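Local atomic coordinates of cytochrome c, putative (Shewanella oneidensis, PDB entry 1SP3), a protein that carries eight covalently bound c-type haems and probably works as a respiratory oxidoreductase, reducing tetrathionate. Residues G80-K84 with A115-M119; T254-K259 with Y271-N277. All blocks are in the same frame, centred on the assembly; numbering follows the deposited sequence.

Contact 1: G80-K84 with A115-M119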
loop_
_atom_site.group_PDB
_atom_site.type_symbol
_atom_site.label_atom_id
_atom_site.label_comp_id
_atom_site.label_asym_id
_atom_site.label_seq_id
_atom_site.Cartn_x
_atom_site.Cartn_y
_atom_site.Cartn_z
ATOM N N GLY A 80 -10.287 -13.301 -1.866
ATOM C CA GLY A 80 -10.414 -14.730 -1.817
ATOM C C GLY A 80 -11.001 -15.231 -0.511
ATOM O O GLY A 80 -11.146 -14.440 0.491
ATOM N N TYR A 81 -11.295 -16.551 -0.450
ATOM C CA TYR A 81 -11.792 -17.140 0.796
ATOM C C TYR A 81 -10.893 -18.328 1.253
ATOM O O TYR A 81 -10.832 -19.293 0.560
ATOM C CB TYR A 81 -13.205 -17.747 0.591
ATOM C CG TYR A 81 -14.270 -16.752 0.184
ATOM C CD1 TYR A 81 -15.051 -16.972 -0.967
ATOM C CD2 TYR A 81 -14.566 -15.660 0.996
ATOM C CE1 TYR A 81 -16.077 -16.047 -1.319
ATOM C CE2 TYR A 81 -15.545 -14.781 0.655
ATOM C CZ TYR A 81 -16.313 -14.967 -0.501
ATOM O OH TYR A 81 -17.304 -14.033 -0.822
ATOM N N GLY A 82 -10.255 -18.284 2.435
ATOM C CA GLY A 82 -9.518 -19.470 2.924
ATOM C C GLY A 82 -7.996 -19.451 2.835
ATOM O O GLY A 82 -7.378 -20.433 3.188
ATOM N N TRP A 83 -7.377 -18.396 2.293
ATOM C CA TRP A 83 -5.917 -18.367 2.223
ATOM C C TRP A 83 -5.398 -18.170 3.669
ATOM O O TRP A 83 -5.405 -17.066 4.218
ATOM C CB TRP A 83 -5.410 -17.297 1.241
ATOM C CG TRP A 83 -3.915 -17.200 1.130
ATOM C CD1 TRP A 83 -2.992 -17.985 1.783
ATOM C CD2 TRP A 83 -3.174 -16.327 0.315
ATOM N NE1 TRP A 83 -1.721 -17.623 1.438
ATOM C CE2 TRP A 83 -1.798 -16.587 0.559
ATOM C CE3 TRP A 83 -3.508 -15.278 -0.517
ATOM C CZ2 TRP A 83 -0.787 -15.868 -0.044
ATOM C CZ3 TRP A 83 -2.513 -14.595 -1.144
ATOM C CH2 TRP A 83 -1.176 -14.842 -0.885
ATOM N N LYS A 84 -5.038 -19.283 4.296
ATOM C CA LYS A 84 -4.631 -19.303 5.719
ATOM C C LYS A 84 -3.192 -19.780 5.887
ATOM O O LYS A 84 -2.607 -19.574 6.932
ATOM C CB LYS A 84 -5.594 -20.073 6.610
ATOM C CG LYS A 84 -5.704 -21.502 6.257
ATOM C CD LYS A 84 -6.570 -22.314 7.255
ATOM C CE LYS A 84 -6.823 -23.760 6.688
ATOM N NZ LYS A 84 -7.024 -24.907 7.706
ATOM N N ALA A 115 -9.162 -15.366 7.405
ATOM C CA ALA A 115 -8.552 -15.839 6.145
ATOM C C ALA A 115 -9.435 -15.571 4.901
ATOM O O ALA A 115 -9.397 -16.324 3.945
ATOM C CB ALA A 115 -8.162 -17.339 6.270
ATOM N N GLY A 116 -10.203 -14.471 4.914
ATOM C CA GLY A 116 -10.957 -14.023 3.757
ATOM C C GLY A 116 -12.460 -14.238 3.885
ATOM O O GLY A 116 -13.277 -13.572 3.208
ATOM N N GLU A 117 -12.820 -15.145 4.778
ATOM C CA GLU A 117 -14.215 -15.523 5.060
ATOM C C GLU A 117 -14.998 -14.305 5.506
ATOM O O GLU A 117 -14.462 -13.470 6.271
ATOM C CB GLU A 117 -14.270 -16.619 6.148
ATOM C CG GLU A 117 -15.034 -17.842 5.740
ATOM C CD GLU A 117 -14.649 -18.421 4.359
ATOM O OE1 GLU A 117 -15.562 -18.471 3.478
ATOM O OE2 GLU A 117 -13.468 -18.845 4.174
ATOM N N PRO A 118 -16.277 -14.235 5.085
ATOM C CA PRO A 118 -17.148 -13.136 5.478
ATOM C C PRO A 118 -17.452 -13.278 6.957
ATOM O O PRO A 118 -17.458 -14.406 7.440
ATOM C CB PRO A 118 -18.454 -13.444 4.727
ATOM C CG PRO A 118 -18.101 -14.427 3.710
ATOM C CD PRO A 118 -17.019 -15.248 4.319
ATOM N N MET A 119 -17.739 -12.181 7.641
ATOM C CA MET A 119 -18.336 -12.218 8.981
ATOM C C MET A 119 -19.573 -13.067 9.072
ATOM O O MET A 119 -20.361 -13.193 8.135
ATOM C CB MET A 119 -18.721 -10.801 9.439
ATOM C CG MET A 119 -17.514 -9.917 9.647
ATOM S SD MET A 119 -16.640 -10.332 11.214
ATOM C CE MET A 119 -18.084 -9.856 12.472
HETATM O O HOH W 1 -8.246 -15.631 1.195
#

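Contact 2: T254-K259 with Y271-N277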
loop_
_atom_site.group_PDB
_atom_site.type_symbol
_atom_site.label_atom_id
_atom_site.label_comp_id
_atom_site.label_asym_id
_atom_site.label_seq_id
_atom_site.Cartn_x
_atom_site.Cartn_y
_atom_site.Cartn_z
ATOM N N THR A 254 10.668 -2.020 21.493
ATOM C CA THR A 254 10.063 -1.830 22.777
ATOM C C THR A 254 8.835 -2.717 23.087
ATOM O O THR A 254 8.264 -2.610 24.187
ATOM C CB THR A 254 9.664 -0.333 22.917
ATOM O OG1 THR A 254 8.736 0.012 21.874
ATOM C CG2 THR A 254 10.901 0.614 22.753
ATOM N N ALA A 255 8.411 -3.576 22.155
ATOM C CA ALA A 255 7.203 -4.407 22.419
ATOM C C ALA A 255 7.463 -5.306 23.629
ATOM O O ALA A 255 8.640 -5.642 23.908
ATOM C CB ALA A 255 6.823 -5.282 21.217
ATOM N N GLY A 256 6.393 -5.715 24.313
ATOM C CA GLY A 256 6.502 -6.795 25.282
ATOM C C GLY A 256 6.605 -6.420 26.754
ATOM O O GLY A 256 6.710 -7.329 27.611
ATOM N N ASP A 257 6.562 -5.122 27.058
ATOM C CA ASP A 257 6.584 -4.624 28.431
ATOM C C ASP A 257 5.196 -4.282 28.952
ATOM O O ASP A 257 4.283 -4.031 28.164
ATOM C CB ASP A 257 7.447 -3.361 28.529
ATOM C CG ASP A 257 8.948 -3.661 28.515
ATOM O OD1 ASP A 257 9.327 -4.831 28.822
ATOM O OD2 ASP A 257 9.819 -2.800 28.184
ATOM N N ASP A 258 5.037 -4.265 30.290
ATOM C CA ASP A 258 3.736 -3.947 30.929
ATOM C C ASP A 258 3.626 -2.498 31.431
ATOM O O ASP A 258 2.848 -2.186 32.327
ATOM C CB ASP A 258 3.356 -4.968 32.052
ATOM C CG ASP A 258 3.155 -6.378 31.512
ATOM O OD1 ASP A 258 2.253 -6.628 30.661
ATOM O OD2 ASP A 258 3.893 -7.318 31.858
ATOM N N LYS A 259 4.404 -1.615 30.849
ATOM C CA LYS A 259 4.263 -0.201 31.054
ATOM C C LYS A 259 2.961 0.300 30.394
ATOM O O LYS A 259 2.385 -0.377 29.522
ATOM C CB LYS A 259 5.497 0.537 30.521
ATOM C CG LYS A 259 5.746 0.403 29.026
ATOM C CD LYS A 259 7.161 0.859 28.658
ATOM C CE LYS A 259 7.132 1.780 27.451
ATOM N NZ LYS A 259 8.342 1.582 26.535
ATOM N N TYR A 271 2.117 3.673 22.579
ATOM C CA TYR A 271 2.739 2.437 23.042
ATOM C C TYR A 271 1.690 1.310 23.103
ATOM O O TYR A 271 0.597 1.537 23.584
ATOM C CB TYR A 271 3.410 2.545 24.432
ATOM C CG TYR A 271 4.064 1.200 24.746
ATOM C CD1 TYR A 271 5.204 0.817 24.084
ATOM C CD2 TYR A 271 3.471 0.270 25.607
ATOM C CE1 TYR A 271 5.782 -0.397 24.299
ATOM C CE2 TYR A 271 4.090 -0.958 25.854
ATOM C CZ TYR A 271 5.256 -1.268 25.181
ATOM O OH TYR A 271 5.897 -2.489 25.327
ATOM N N GLN A 272 2.023 0.126 22.598
ATOM C CA GLN A 272 1.219 -1.044 22.897
ATOM C C GLN A 272 2.147 -2.188 23.116
ATOM O O GLN A 272 3.154 -2.339 22.381
ATOM C CB GLN A 272 0.294 -1.390 21.729
ATOM C CG GLN A 272 -0.852 -0.407 21.598
ATOM C CD GLN A 272 -1.798 -0.833 20.486
ATOM O OE1 GLN A 272 -2.866 -1.322 20.781
ATOM N NE2 GLN A 272 -1.386 -0.672 19.208
ATOM N N LYS A 273 1.802 -3.014 24.113
ATOM C CA LYS A 273 2.657 -4.105 24.522
ATOM C C LYS A 273 2.876 -5.002 23.327
ATOM O O LYS A 273 3.992 -5.453 23.083
ATOM C CB LYS A 273 2.014 -4.917 25.641
ATOM C CG LYS A 273 2.853 -6.115 26.124
ATOM C CD LYS A 273 2.116 -6.850 27.228
ATOM C CE LYS A 273 2.533 -8.302 27.206
ATOM N NZ LYS A 273 2.350 -8.878 28.563
ATOM N N LYS A 274 1.808 -5.249 22.585
ATOM C CA LYS A 274 1.865 -6.206 21.455
ATOM C C LYS A 274 2.678 -5.705 20.249
ATOM O O LYS A 274 3.101 -6.499 19.420
ATOM C CB LYS A 274 0.441 -6.476 20.933
ATOM C CG LYS A 274 -0.451 -7.450 21.684
ATOM C CD LYS A 274 -1.726 -7.634 20.765
ATOM C CE LYS A 274 -2.955 -8.208 21.476
ATOM N NZ LYS A 274 -2.700 -9.580 22.007
ATOM N N LYS A 275 2.864 -4.400 20.123
ATOM C CA LYS A 275 3.503 -3.871 18.924
ATOM C C LYS A 275 4.692 -2.920 19.079
ATOM O O LYS A 275 5.406 -2.774 18.164
ATOM C CB LYS A 275 2.433 -3.159 18.069
ATOM C CG LYS A 275 1.344 -4.138 17.488
ATOM C CD LYS A 275 0.161 -3.372 16.832
ATOM C CE LYS A 275 -1.118 -4.282 16.667
ATOM N NZ LYS A 275 -2.235 -3.674 15.835
ATOM N N GLY A 276 4.853 -2.213 20.183
ATOM C CA GLY A 276 6.017 -1.324 20.367
ATOM C C GLY A 276 5.567 0.134 20.383
ATOM O O GLY A 276 4.470 0.396 20.769
ATOM N N ASN A 277 6.422 1.089 20.015
ATOM C CA ASN A 277 6.051 2.503 20.030
ATOM C C ASN A 277 5.685 3.009 18.677
ATOM O O ASN A 277 6.312 2.579 17.687
ATOM C CB ASN A 277 7.198 3.376 20.522
ATOM C CG ASN A 277 7.272 3.389 22.047
ATOM O OD1 ASN A 277 6.619 4.175 22.679
ATOM N ND2 ASN A 277 7.954 2.406 22.626
#

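Contact 1: G80-K84 with A115-M119
Gly82 and Ala115 join two irregular stretches through their backbones, Gly82 N donating a hydrogen bond to Ala115 O over 2.6 Å. The same carbonyl oxygen accepts a hydrogen bond from a water, which in turn accepts from Trp83 N at 3.1 Å, so a direct and a water-mediated link converge on one acceptor. Close by, the backbones come together at Gly116, whose CA sends a CH...O contact to Gly80 O at 3.3 Å. With no side chain on either glycine, the two backbones pack directly against each other, and here the packing is close. The Tyr81 ring extends it: with CG anti to the carbonyl carbon (chi1 -62°), the ring turns an edge to Gly116 O, CD2 standing 3.3 Å from that oxygen. Farther along the ring, CE2 touches Pro118 CD at 4.0 Å, the two side chains crossing at about a right angle. The other flank is looser. Glu117 starts out away from the first segment, but its chain bends at chi2 (49°) and brings the carboxylate back to Tyr81 CB, OE2 stopping at 3.8 Å. Lys84 is solvent-exposed and adds just its CB, 3.8 Å from the methyl CB of Ala115, while its extended chain leads off. Lys110 secures the buried side by donating to both Gly80 O and Gly116 O, and Tyr81 OH is hydrogen-bonded to Tyr108 OH. Both segments are loops, one between helices 71-74 and 99-102 and the other between helices 99-102 and 124-129; Tyr81 rests on helix 15-34, near the haem-bound Cys98, and Trp83 and Lys84 lie against helix 71-74.

Contact 2: T254-K259 with Y271-N277
Tyr271 is held twice at its phenol: OH donates to Thr254 O at 2.6 Å and accepts from Asp257 N at 3.2 Å. Gly256 N also binds Lys273 O, over 2.7 Å. Lys273 in turn reaches Asp258 in a salt bridge, NZ to OD1 at 3.1 Å, the ammonium coming to the syn side of the carboxylate. Its CG, anti to the backbone N (chi1 179°), starts an extended chain that runs past Asp257 O, with CG 3.2 Å from that oxygen. Around these bonds, Lys259 folds across one face of the Tyr271 ring; its CE sits over the centre in a CH-pi contact, 4.0 Å from the centroid, and NZ forms an off-centre cation-pi interaction. Ala255 CB packs against Lys273 O at 3.4 Å. Lys275 and Gly276, both facing Gln272, form a classic beta bulge where strand 271-272 turns back into strand 276-281. The two bonds hold the Tyr271 hydroxyl in place, and Lys259 over one face probably limits turning of the ring, whereas the Asp258 carboxylate is exposed, so its salt bridge is probably weakened by solvent.

In the fold
From the N terminus, the chain passes helix 71-74 and reaches 80-84; contact 1 then closes a loop of 30 residues that contains helix 99-102 and the haem-binding residues Cys98, Cys101 and His102, before 115-119 leads on to helix 124-129. Contact 2 comes much later: after strand 246-251 the chain runs through 254-259, which meets 271-277 at the turn between two strands of the mixed sheet, closing a loop of 11 residues without helix or strand. The contacts follow in series, neither nesting nor crossing. The nearest atoms of contact 1 and contact 2 are about 16 Å apart. Contact 1 thus joins loops of the haem-bearing N-terminal region, and contact 2 ties a surface loop to the sheet.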